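Side-chain contacts in proto-oncogene tyrosine-protein kinase receptor Ret (Danio rerio, PDB 7AMK), which acts as a receptor tyrosine kinase whose cadherin-like extracellular domains take part in assembly with the ligand GDNF and the co-receptor GFR alpha 1: residues A[194-199]-A[230-235]; A[277-282]-A[313-318]; A[291-296]-A[323-328]; A[338-343]-A[348-353]. The protein carries 4 engineered substitutions. One frame throughout, in Å; residues are numbered along the deposited sequence.

Contact 1: A[194-199]-A[230-235]; sequences DREEKE and DDNSPY. With CA (calcium ion), chain L; CA (calcium ion), chain M; CA (calcium ion), chain N.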
# COMPACT_ATOMS: atom_id res chain seq x y z
N ASP A 194 40.66 -3.77 2.73
CA ASP A 194 39.44 -2.97 2.62
C ASP A 194 38.32 -3.91 2.21
O ASP A 194 38.29 -4.42 1.08
CB ASP A 194 39.63 -1.82 1.62
CG ASP A 194 38.36 -0.94 1.45
OD1 ASP A 194 37.39 -1.08 2.22
OD2 ASP A 194 38.33 -0.11 0.51
N ARG A 195 37.41 -4.19 3.15
CA ARG A 195 36.31 -5.09 2.85
C ARG A 195 35.54 -4.59 1.63
O ARG A 195 35.08 -5.39 0.81
CB ARG A 195 35.39 -5.21 4.07
CG ARG A 195 34.39 -6.39 4.03
CD ARG A 195 33.26 -6.21 3.02
NE ARG A 195 32.48 -5.00 3.26
CZ ARG A 195 31.35 -4.66 2.64
NH1 ARG A 195 30.78 -5.44 1.74
NH2 ARG A 195 30.78 -3.50 2.94
N GLU A 196 35.43 -3.27 1.46
CA GLU A 196 34.70 -2.70 0.34
C GLU A 196 35.41 -2.90 -0.99
O GLU A 196 34.79 -2.78 -2.05
CB GLU A 196 34.44 -1.20 0.56
CG GLU A 196 33.20 -0.88 1.40
CD GLU A 196 33.40 -1.09 2.92
OE1 GLU A 196 34.52 -0.83 3.42
OE2 GLU A 196 32.43 -1.50 3.61
N GLU A 197 36.70 -3.17 -0.99
CA GLU A 197 37.35 -3.51 -2.24
C GLU A 197 37.25 -5.00 -2.52
O GLU A 197 36.96 -5.40 -3.65
CB GLU A 197 38.82 -3.09 -2.23
N LYS A 198 37.44 -5.83 -1.49
CA LYS A 198 37.44 -7.27 -1.67
C LYS A 198 37.07 -7.95 -0.35
O LYS A 198 37.66 -7.63 0.69
CB LYS A 198 38.82 -7.74 -2.16
CG LYS A 198 38.74 -8.86 -3.20
CD LYS A 198 40.13 -9.39 -3.55
CE LYS A 198 40.05 -10.43 -4.66
NZ LYS A 198 41.37 -11.04 -4.95
N GLU A 199 36.09 -8.86 -0.38
CA GLU A 199 35.58 -9.54 0.81
C GLU A 199 36.17 -10.93 1.00
O GLU A 199 35.95 -11.51 2.06
CB GLU A 199 34.04 -9.68 0.76
CG GLU A 199 33.26 -8.39 0.36
CD GLU A 199 31.75 -8.53 0.56
OE1 GLU A 199 31.33 -9.13 1.58
OE2 GLU A 199 30.98 -8.05 -0.31
N ASP A 230 32.45 -0.60 10.51
CA ASP A 230 31.64 0.57 10.16
C ASP A 230 32.61 1.70 9.84
O ASP A 230 33.08 2.42 10.72
CB ASP A 230 30.67 0.91 11.30
CG ASP A 230 29.77 2.13 10.99
OD1 ASP A 230 29.79 2.68 9.87
OD2 ASP A 230 29.03 2.53 11.91
N ASP A 231 32.95 1.83 8.56
CA ASP A 231 33.93 2.84 8.15
C ASP A 231 33.42 3.66 6.97
O ASP A 231 34.22 4.25 6.24
CB ASP A 231 35.30 2.19 7.84
CG ASP A 231 35.25 1.25 6.60
OD1 ASP A 231 34.18 1.04 6.01
OD2 ASP A 231 36.33 0.75 6.21
N ASN A 232 32.11 3.69 6.77
CA ASN A 232 31.50 4.50 5.73
C ASN A 232 30.29 5.21 6.31
O ASN A 232 29.46 4.59 6.97
CB ASN A 232 31.09 3.65 4.52
CG ASN A 232 32.29 3.10 3.76
OD1 ASN A 232 32.81 3.74 2.85
ND2 ASN A 232 32.74 1.91 4.15
N SER A 233 30.20 6.53 6.07
CA SER A 233 29.06 7.25 6.58
C SER A 233 27.87 7.14 5.63
O SER A 233 28.04 6.96 4.42
CB SER A 233 29.39 8.72 6.79
OG SER A 233 29.94 9.26 5.61
N PRO A 234 26.66 7.22 6.18
CA PRO A 234 25.47 7.21 5.34
C PRO A 234 25.37 8.47 4.50
O PRO A 234 25.93 9.51 4.83
CB PRO A 234 24.34 7.12 6.36
CG PRO A 234 24.91 7.74 7.59
CD PRO A 234 26.33 7.30 7.61
N TYR A 235 24.64 8.36 3.38
CA TYR A 235 24.49 9.48 2.46
C TYR A 235 23.20 9.32 1.67
O TYR A 235 22.66 8.21 1.50
CB TYR A 235 25.68 9.60 1.50
CG TYR A 235 25.84 8.39 0.57
CD1 TYR A 235 26.56 7.28 0.97
CD2 TYR A 235 25.28 8.38 -0.71
CE1 TYR A 235 26.72 6.16 0.11
CE2 TYR A 235 25.43 7.27 -1.56
CZ TYR A 235 26.15 6.17 -1.15
OH TYR A 235 26.30 5.08 -1.98
CA CA L . 36.59 -0.24 4.19
CA CA M . 33.28 -1.25 6.02
CA CA N . 28.41 2.87 8.01
O HOH W 1 36.23 1.81 3.12
O HOH W 2 38.84 0.11 4.65

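Contact 2: A[277-282]-A[313-318]; sequences NKLVGT and TVHEYK. With CA (calcium ion), chain N.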
# COMPACT_ATOMS: atom_id res chain seq x y z
N ASN A 277 27.11 -0.32 12.88
CA ASN A 277 26.52 0.24 11.68
C ASN A 277 25.04 0.51 11.83
O ASN A 277 24.35 0.73 10.85
CB ASN A 277 26.72 -0.66 10.46
CG ASN A 277 26.82 0.14 9.20
OD1 ASN A 277 27.46 1.18 9.19
ND2 ASN A 277 26.17 -0.31 8.14
N LYS A 278 24.54 0.47 13.05
CA LYS A 278 23.15 0.83 13.30
C LYS A 278 22.98 2.33 13.10
O LYS A 278 23.74 3.14 13.64
CB LYS A 278 22.77 0.42 14.72
CG LYS A 278 21.32 0.68 15.09
CD LYS A 278 21.11 0.28 16.55
CE LYS A 278 19.75 0.73 17.07
NZ LYS A 278 19.62 0.43 18.54
N LEU A 279 21.96 2.71 12.32
CA LEU A 279 21.54 4.11 12.22
C LEU A 279 20.34 4.34 13.14
O LEU A 279 19.32 3.66 13.01
CB LEU A 279 21.17 4.48 10.78
CG LEU A 279 22.17 4.22 9.66
CD1 LEU A 279 21.60 4.71 8.31
CD2 LEU A 279 23.47 4.89 10.02
N VAL A 280 20.46 5.31 14.04
CA VAL A 280 19.38 5.74 14.92
C VAL A 280 18.91 7.11 14.46
O VAL A 280 19.74 8.00 14.20
CB VAL A 280 19.82 5.78 16.40
CG1 VAL A 280 20.49 4.48 16.80
CG2 VAL A 280 20.73 6.97 16.65
N GLY A 281 17.59 7.29 14.36
CA GLY A 281 17.00 8.55 13.95
C GLY A 281 16.38 9.32 15.10
O GLY A 281 16.09 8.74 16.15
N THR A 282 16.19 10.63 14.93
CA THR A 282 15.56 11.44 15.96
C THR A 282 14.75 12.55 15.30
O THR A 282 15.30 13.32 14.51
CB THR A 282 16.60 12.03 16.91
OG1 THR A 282 17.56 12.77 16.15
CG2 THR A 282 17.31 10.93 17.68
N THR A 313 24.19 -1.50 2.57
CA THR A 313 22.87 -1.37 3.19
C THR A 313 22.11 -0.22 2.55
O THR A 313 22.66 0.87 2.34
CB THR A 313 23.00 -1.15 4.72
OG1 THR A 313 23.86 -2.16 5.27
CG2 THR A 313 21.64 -1.21 5.42
N VAL A 314 20.84 -0.48 2.25
CA VAL A 314 19.90 0.52 1.77
C VAL A 314 18.88 0.76 2.88
O VAL A 314 18.23 -0.18 3.35
CB VAL A 314 19.21 0.08 0.47
CG1 VAL A 314 18.19 1.11 0.01
CG2 VAL A 314 20.24 -0.14 -0.60
N HIS A 315 18.74 2.02 3.30
CA HIS A 315 17.75 2.39 4.32
C HIS A 315 16.56 3.10 3.68
O HIS A 315 16.72 3.89 2.74
CB HIS A 315 18.36 3.30 5.40
CG HIS A 315 19.46 2.65 6.18
ND1 HIS A 315 19.27 2.06 7.41
CD2 HIS A 315 20.79 2.53 5.90
CE1 HIS A 315 20.42 1.60 7.86
NE2 HIS A 315 21.36 1.86 6.96
N GLU A 316 15.36 2.83 4.19
CA GLU A 316 14.14 3.51 3.76
C GLU A 316 13.50 4.20 4.95
O GLU A 316 13.21 3.56 5.97
CB GLU A 316 13.12 2.55 3.15
CG GLU A 316 13.57 1.77 1.94
CD GLU A 316 12.42 0.96 1.35
OE1 GLU A 316 11.25 1.29 1.64
OE2 GLU A 316 12.68 -0.01 0.60
N TYR A 317 13.24 5.50 4.80
CA TYR A 317 12.57 6.30 5.82
C TYR A 317 11.23 6.77 5.26
O TYR A 317 11.19 7.41 4.20
CB TYR A 317 13.45 7.48 6.23
CG TYR A 317 14.71 7.03 6.93
CD1 TYR A 317 14.71 6.83 8.30
CD2 TYR A 317 15.88 6.78 6.21
CE1 TYR A 317 15.82 6.41 8.95
CE2 TYR A 317 17.02 6.36 6.86
CZ TYR A 317 16.98 6.17 8.24
OH TYR A 317 18.09 5.74 8.94
N LYS A 318 10.14 6.46 5.96
CA LYS A 318 8.81 6.75 5.46
C LYS A 318 8.04 7.55 6.50
O LYS A 318 7.92 7.13 7.65
CB LYS A 318 8.07 5.46 5.11
CG LYS A 318 8.85 4.54 4.16
CD LYS A 318 8.11 3.23 3.91
CA CA N . 28.41 2.87 8.01
O HOH W 3 17.54 5.15 11.83

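Contact 3: A[291-296]-A[323-328]; sequences KNNFAI and QNLSVT. With NAG (2-acetamido-2-deoxy-beta-D-glucopyranose), chain D.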
# COMPACT_ATOMS: atom_id res chain seq x y z
N LYS A 291 4.38 15.37 16.90
CA LYS A 291 4.79 14.09 17.48
C LYS A 291 3.61 13.13 17.62
O LYS A 291 3.73 11.94 17.32
CB LYS A 291 5.46 14.30 18.83
CG LYS A 291 6.72 15.15 18.80
N ASN A 292 2.45 13.62 18.08
CA ASN A 292 1.29 12.77 18.33
C ASN A 292 0.54 12.36 17.08
O ASN A 292 -0.31 11.47 17.15
CB ASN A 292 0.30 13.46 19.27
CG ASN A 292 0.71 13.35 20.72
OD1 ASN A 292 1.39 12.41 21.12
ND2 ASN A 292 0.29 14.32 21.52
N ASN A 293 0.79 12.99 15.93
CA ASN A 293 0.09 12.64 14.71
C ASN A 293 0.96 12.00 13.64
O ASN A 293 0.44 11.28 12.79
CB ASN A 293 -0.59 13.88 14.10
CG ASN A 293 -1.78 14.35 14.92
OD1 ASN A 293 -2.70 13.58 15.19
ND2 ASN A 293 -1.75 15.62 15.33
N PHE A 294 2.27 12.25 13.67
CA PHE A 294 3.18 11.79 12.63
C PHE A 294 4.25 10.90 13.24
O PHE A 294 4.55 10.97 14.44
CB PHE A 294 3.82 12.98 11.90
CG PHE A 294 2.87 13.73 11.01
CD1 PHE A 294 2.69 13.35 9.68
CD2 PHE A 294 2.15 14.81 11.49
CE1 PHE A 294 1.80 14.03 8.86
CE2 PHE A 294 1.26 15.50 10.68
CZ PHE A 294 1.08 15.11 9.36
N ALA A 295 4.82 10.03 12.41
CA ALA A 295 5.90 9.16 12.84
C ALA A 295 6.70 8.75 11.63
O ALA A 295 6.19 8.73 10.51
CB ALA A 295 5.38 7.92 13.58
N ILE A 296 7.97 8.44 11.85
CA ILE A 296 8.85 7.96 10.79
C ILE A 296 8.96 6.45 10.91
O ILE A 296 9.16 5.91 12.00
CB ILE A 296 10.24 8.62 10.88
CG1 ILE A 296 10.11 10.14 10.77
CG2 ILE A 296 11.15 8.05 9.80
CD1 ILE A 296 9.45 10.61 9.52
N GLN A 323 -2.58 8.55 13.44
CA GLN A 323 -4.02 8.44 13.56
C GLN A 323 -4.67 9.28 12.47
O GLN A 323 -4.05 10.18 11.90
CB GLN A 323 -4.50 8.91 14.94
CG GLN A 323 -3.88 10.22 15.37
CD GLN A 323 -4.01 10.46 16.85
OE1 GLN A 323 -4.86 9.87 17.51
NE2 GLN A 323 -3.15 11.32 17.39
N ASN A 324 -5.94 8.97 12.19
CA ASN A 324 -6.71 9.72 11.20
C ASN A 324 -6.75 11.20 11.56
O ASN A 324 -7.31 11.57 12.60
CB ASN A 324 -8.13 9.16 11.10
CG ASN A 324 -8.15 7.66 10.88
OD1 ASN A 324 -7.16 7.07 10.44
ND2 ASN A 324 -9.27 7.03 11.21
N LEU A 325 -6.18 12.04 10.70
CA LEU A 325 -6.13 13.48 10.96
C LEU A 325 -7.47 14.12 10.65
O LEU A 325 -8.05 13.89 9.58
CB LEU A 325 -5.03 14.15 10.15
CG LEU A 325 -3.77 14.45 10.94
CD1 LEU A 325 -3.33 15.89 10.72
CD2 LEU A 325 -3.98 14.16 12.43
N SER A 326 -7.96 14.94 11.58
CA SER A 326 -9.22 15.62 11.39
C SER A 326 -9.20 16.37 10.06
O SER A 326 -8.18 16.92 9.65
CB SER A 326 -9.48 16.58 12.54
OG SER A 326 -10.57 17.43 12.24
N VAL A 327 -10.34 16.36 9.37
CA VAL A 327 -10.40 17.06 8.10
C VAL A 327 -10.31 18.57 8.24
O VAL A 327 -10.11 19.26 7.24
CB VAL A 327 -11.70 16.67 7.36
CG1 VAL A 327 -11.71 15.19 7.12
CG2 VAL A 327 -12.92 17.12 8.16
N THR A 328 -10.42 19.10 9.47
CA THR A 328 -10.31 20.54 9.66
C THR A 328 -8.88 21.02 9.85
O THR A 328 -8.62 22.22 9.73
CB THR A 328 -11.18 21.01 10.86
OG1 THR A 328 -10.68 20.46 12.08
CG2 THR A 328 -12.62 20.58 10.68
C1 NAG D . -9.46 5.61 11.06
C2 NAG D . -10.42 5.10 12.13
C3 NAG D . -10.73 3.62 11.91
C4 NAG D . -11.23 3.38 10.49
C5 NAG D . -10.24 3.96 9.47
C6 NAG D . -10.74 3.88 8.05
C7 NAG D . -9.05 4.50 14.09
C8 NAG D . -8.62 4.92 15.47
N2 NAG D . -9.90 5.33 13.47
O3 NAG D . -11.72 3.21 12.85
O4 NAG D . -11.37 1.98 10.24
O5 NAG D . -10.00 5.34 9.75
O6 NAG D . -11.62 4.96 7.75
O7 NAG D . -8.66 3.46 13.58

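Contact 4: A[338-343]-A[348-353]; sequences LVNDTT and EGTVLL. With CA (calcium ion), chain N; NAG (2-acetamido-2-deoxy-beta-D-glucopyranose), chain E.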
# COMPACT_ATOMS: atom_id res chain seq x y z
N LEU A 338 17.14 13.65 11.96
CA LEU A 338 18.57 13.40 12.01
C LEU A 338 18.84 11.90 12.04
O LEU A 338 18.41 11.21 12.98
CB LEU A 338 19.20 14.06 13.24
CG LEU A 338 20.69 13.82 13.34
CD1 LEU A 338 21.42 14.65 12.30
CD2 LEU A 338 21.16 14.16 14.72
N VAL A 339 19.55 11.41 11.03
CA VAL A 339 19.96 10.01 10.94
C VAL A 339 21.42 9.91 11.33
O VAL A 339 22.30 10.49 10.69
CB VAL A 339 19.73 9.45 9.52
CG1 VAL A 339 20.42 8.11 9.40
CG2 VAL A 339 18.24 9.31 9.21
N ASN A 340 21.71 9.15 12.38
CA ASN A 340 23.05 9.11 12.97
C ASN A 340 23.60 7.69 12.91
O ASN A 340 23.03 6.78 13.50
CB ASN A 340 22.97 9.63 14.41
CG ASN A 340 24.31 9.73 15.10
OD1 ASN A 340 25.31 9.19 14.65
ND2 ASN A 340 24.32 10.46 16.22
N ASP A 341 24.69 7.50 12.15
CA ASP A 341 25.47 6.26 12.16
C ASP A 341 26.31 6.24 13.43
O ASP A 341 27.38 6.84 13.49
CB ASP A 341 26.36 6.19 10.92
CG ASP A 341 27.12 4.85 10.81
OD1 ASP A 341 27.19 4.06 11.81
OD2 ASP A 341 27.65 4.59 9.70
N THR A 342 25.84 5.50 14.43
CA THR A 342 26.35 5.68 15.79
C THR A 342 27.80 5.25 15.93
O THR A 342 28.59 5.93 16.60
CB THR A 342 25.48 4.88 16.77
OG1 THR A 342 25.41 3.52 16.32
CG2 THR A 342 24.06 5.49 16.83
N THR A 343 28.17 4.13 15.33
CA THR A 343 29.52 3.59 15.43
C THR A 343 30.45 4.10 14.33
O THR A 343 31.55 3.56 14.18
CB THR A 343 29.50 2.06 15.41
OG1 THR A 343 28.76 1.61 14.27
CG2 THR A 343 28.82 1.51 16.65
N GLU A 348 31.20 13.07 11.48
CA GLU A 348 30.71 13.20 10.11
C GLU A 348 29.80 12.04 9.72
O GLU A 348 29.55 11.80 8.53
CB GLU A 348 31.88 13.31 9.14
N GLY A 349 29.28 11.32 10.70
CA GLY A 349 28.52 10.14 10.39
C GLY A 349 27.02 10.32 10.49
O GLY A 349 26.31 9.36 10.80
N THR A 350 26.51 11.52 10.22
CA THR A 350 25.07 11.77 10.28
C THR A 350 24.57 12.40 8.98
O THR A 350 25.33 13.06 8.27
CB THR A 350 24.69 12.68 11.46
OG1 THR A 350 25.36 13.94 11.33
CG2 THR A 350 25.10 12.03 12.76
N VAL A 351 23.29 12.18 8.68
CA VAL A 351 22.58 12.85 7.60
C VAL A 351 21.28 13.43 8.15
O VAL A 351 20.55 12.76 8.89
CB VAL A 351 22.28 11.92 6.40
CG1 VAL A 351 23.53 11.33 5.84
CG2 VAL A 351 21.33 10.80 6.82
N LEU A 352 20.99 14.67 7.77
CA LEU A 352 19.77 15.35 8.14
C LEU A 352 18.75 15.18 7.01
O LEU A 352 19.01 15.57 5.87
CB LEU A 352 20.06 16.82 8.42
CG LEU A 352 18.91 17.66 8.96
CD1 LEU A 352 18.34 17.05 10.22
CD2 LEU A 352 19.37 19.09 9.24
N LEU A 353 17.60 14.59 7.32
CA LEU A 353 16.53 14.43 6.35
C LEU A 353 15.41 15.42 6.63
O LEU A 353 15.17 15.80 7.77
CB LEU A 353 15.96 13.01 6.37
CG LEU A 353 16.94 11.89 6.02
CD1 LEU A 353 16.25 10.54 6.17
CD2 LEU A 353 17.46 12.12 4.61
CA CA N . 28.41 2.87 8.01
C1 NAG E . 25.47 10.65 17.04
C2 NAG E . 25.42 11.94 17.88
C3 NAG E . 26.64 12.02 18.79
C4 NAG E . 26.85 10.74 19.59
C5 NAG E . 26.80 9.52 18.67
C6 NAG E . 26.84 8.19 19.41
C7 NAG E . 24.34 13.96 16.96
C8 NAG E . 23.21 13.69 17.92
N2 NAG E . 25.36 13.10 17.00
O3 NAG E . 26.51 13.14 19.66
O4 NAG E . 28.17 10.78 20.12
O5 NAG E . 25.59 9.52 17.91
O6 NAG E . 26.52 8.30 20.79
O7 NAG E . 24.33 14.92 16.20

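Contact 1: A[194-199]-A[230-235]
Glu-196 and Asp-231 meet through two calcium ions, at the cadherin-type calcium site where cadherin-like domains 2 and 3 join; the segments carry a DRE motif and the end of a DxNDN-like motif that begins at Asp-228. Each carboxylate divides its oxygens between the metals. Glu-196 OE1 and Asp-231 OD2 each lie 2.3 Å from the calcium of chain L, which Asp-194 OD1, two waters and Glu-142 also bind. The calcium of chain M takes Glu-196 OE2 at 2.6 Å and Asp-231 OD1 at 2.5 Å. Each being bound to one of the two calciums probably lets Glu-196 OE1 and Asp-231 OD1 approach to 3.2 Å. Asn-232 faces the glutamate from the opposite direction, ND2 3.3 Å from Glu-196 CD, with amide and carboxylate planes 70° apart; its backbone O binds the calcium of chain N, as does Asp-230 OD1.

In the second shell, Arg-195 NH2 makes a salt-bridge hydrogen bond to Glu-196 OE2 at 2.7 Å, on the anti side but 35° out of the carboxylate plane, while NH1 pairs with Glu-199; Asn-143 is a polar partner of Asp-231. An Asx turn sets Asp-194: Glu-196 N reaches its OD1 at 3.0 Å from 64° above the carboxylate plane.

Contact 2: A[277-282]-A[313-318]
His-315 NE2, a buried ring nitrogen for which the model offers no hydrogen-bonding partner, lies beneath a leucine methyl: Leu-279 CD1 sits over the centre of the imidazole, 14° off the ring normal, in a CH-pi contact whose exact height is doubtful. Leu-279 CG follows at 3.6 Å from His-315 CE1. An extended second torsion (chi2 -178°) carries CD1 forward over the ring. The other ring nitrogen, His-315 ND1, is hydrogen-bonded to His-298 NE2, which ties down the orientation of the imidazole.

The same leucine also meets Tyr-317, whose OH lies 3.7 Å from Leu-279 CD1 and 3.8 Å from Leu-279 CB. One water, in the plane of the tyrosine ring at its edge, bridges the strands: it donates to Leu-279 O at 2.6 Å and is hydrogen-bonded to Tyr-317 OH at 3.0 Å. Toward the calcium end, Asn-277 ND2 and Thr-313 OG1 pass 4.1 Å apart, too far to bond to each other. Both are hydrogen-bonded to Thr-267 OG1, and Thr-313 OG1 also to Asp-265 O, while Asn-277 OD1 binds the calcium of chain N at 2.3 Å.

These buried residues join the two sheets of the cadherin-like beta sandwich of domain 3: edge strand 279-283, beside 331-341, faces strand 312-321, which runs between 255-263 and 294-303.

Contact 3: A[291-296]-A[323-328]
Gln-323 has its CG between backbone N and carbonyl carbon (chi1 47°) and runs extended beyond it, which carries its amide across to Asn-292 and Asn-293; Asn-293 in turn sets its CG beside its own backbone N, bringing OD1 up to meet it. A single nitrogen serves both partners. Gln-323 NE2 donates to Asn-292 O at 2.9 Å and to Asn-293 OD1 at 3.2 Å, both weak by their bent N-H angles, and the two amide planes stand 49° apart. Asn-293 ND2 makes another weak bond, back to Trp-289 O. Asn-293 also crosses Leu-325 at about a right angle; Leu-325 CD2 is modelled 3.1 Å from Asn-293 OD1. The leucine torsions are also off the staggered positions, and the close approach is best taken as doubtful.

In cadherin-like domain 3 the contact joins the end of helix 288-293 and the start of strand 294-303 to the loop between strands 312-321 and 331-341. Phe-294, the first residue past the helix, turns its CB away from 323-328, and its ring packs edge-to-face against Phe-333. Asn-324, its CB turned away from 291-296, begins the Asn-Leu-Ser glycosylation sequon: its ND2 is bonded to C1 of the N-acetylglucosamine of chain D at 1.4 Å, and its OD1 accepts from Glu-252 N. Ser-326, the sequon's third residue, forms an ST turn, its OG accepting Thr-328 N at 3.2 Å with an N-H angle of 167° and also Thr-328 OG1 at 3.0 Å. That OG is hydrogen-bonded to Asn-463 too, within the sequence range of cadherin-like domain 4.

Contact 4: A[338-343]-A[348-353]
Val-339 and Val-351 form the hydrogen-bonded pair near the turn of an antiparallel beta hairpin, strands 331-341 and 350-359 of cadherin-like domain 3, whose short segments run at 165° to one another. The backbone ladder comes first. Val-339 N donates to Val-351 O at 2.7 Å and Val-351 N returns a bond to Val-339 O at 2.8 Å; two residues on, toward the turn, Asp-341 N reaches Gly-349 O, also at 2.8 Å. Leu-338 with Leu-352 and Asn-340 with Thr-350 are the flanking non-hydrogen-bonded pairs.

Side-chain packing falls on both faces. On the face of the valines, the two side chains lie side by side and point the same way, Val-351 CG2 only 3.4 Å from Val-339 CB, tighter than usual for carbons. Val-339 CG2 also touches Leu-353 CD1 at 3.8 Å. This face turns to the opposing sheet, where Val-351 meets Val-261 and Val-339 meets Tyr-317. Across the other face, Leu-338 CD1 leans over Thr-350 CB, and Thr-350 CG2 rests 3.4 Å from Asn-340 CG, against the asparagine amide.

Covalent and metal bonds complete the account. Asn-340 opens an Asn-Asp-Thr sequon, its ND2 joined to C1 of the N-acetylglucosamine of chain E at 1.4 Å, and the sugar's acetamido group lies beside Leu-338 CD2. Next along the strand, Asp-341 extends its carboxylate away from Gly-349, CG anti to the backbone N (chi1 -175°), and OD2 binds the calcium of chain N at 2.5 Å.

Contact 1 spans the junction of cadherin-like domains 2 and 3. The calcium ion of chain N ties it to contacts 2 and 4, whose centres each lie about 16 Å from its own: Asp-230, Asn-232, Asn-277 and Asp-341 all bind this ion. Contacts 2 and 4 have centres about 9 Å apart and share the sheet in which 279-283 adjoins 331-341. Contact 3 lies beyond, its centre about 22 Å from that of contact 2 and about 38 Å from that of contact 1, close to domain 4. Along the chain contact 1 closes first, contacts 2 and 3 alternate their segments, and contact 4 follows. In space, contacts 2, 4 and 3 run along one beta sandwich from its calcium-bound end to the end near domain 4.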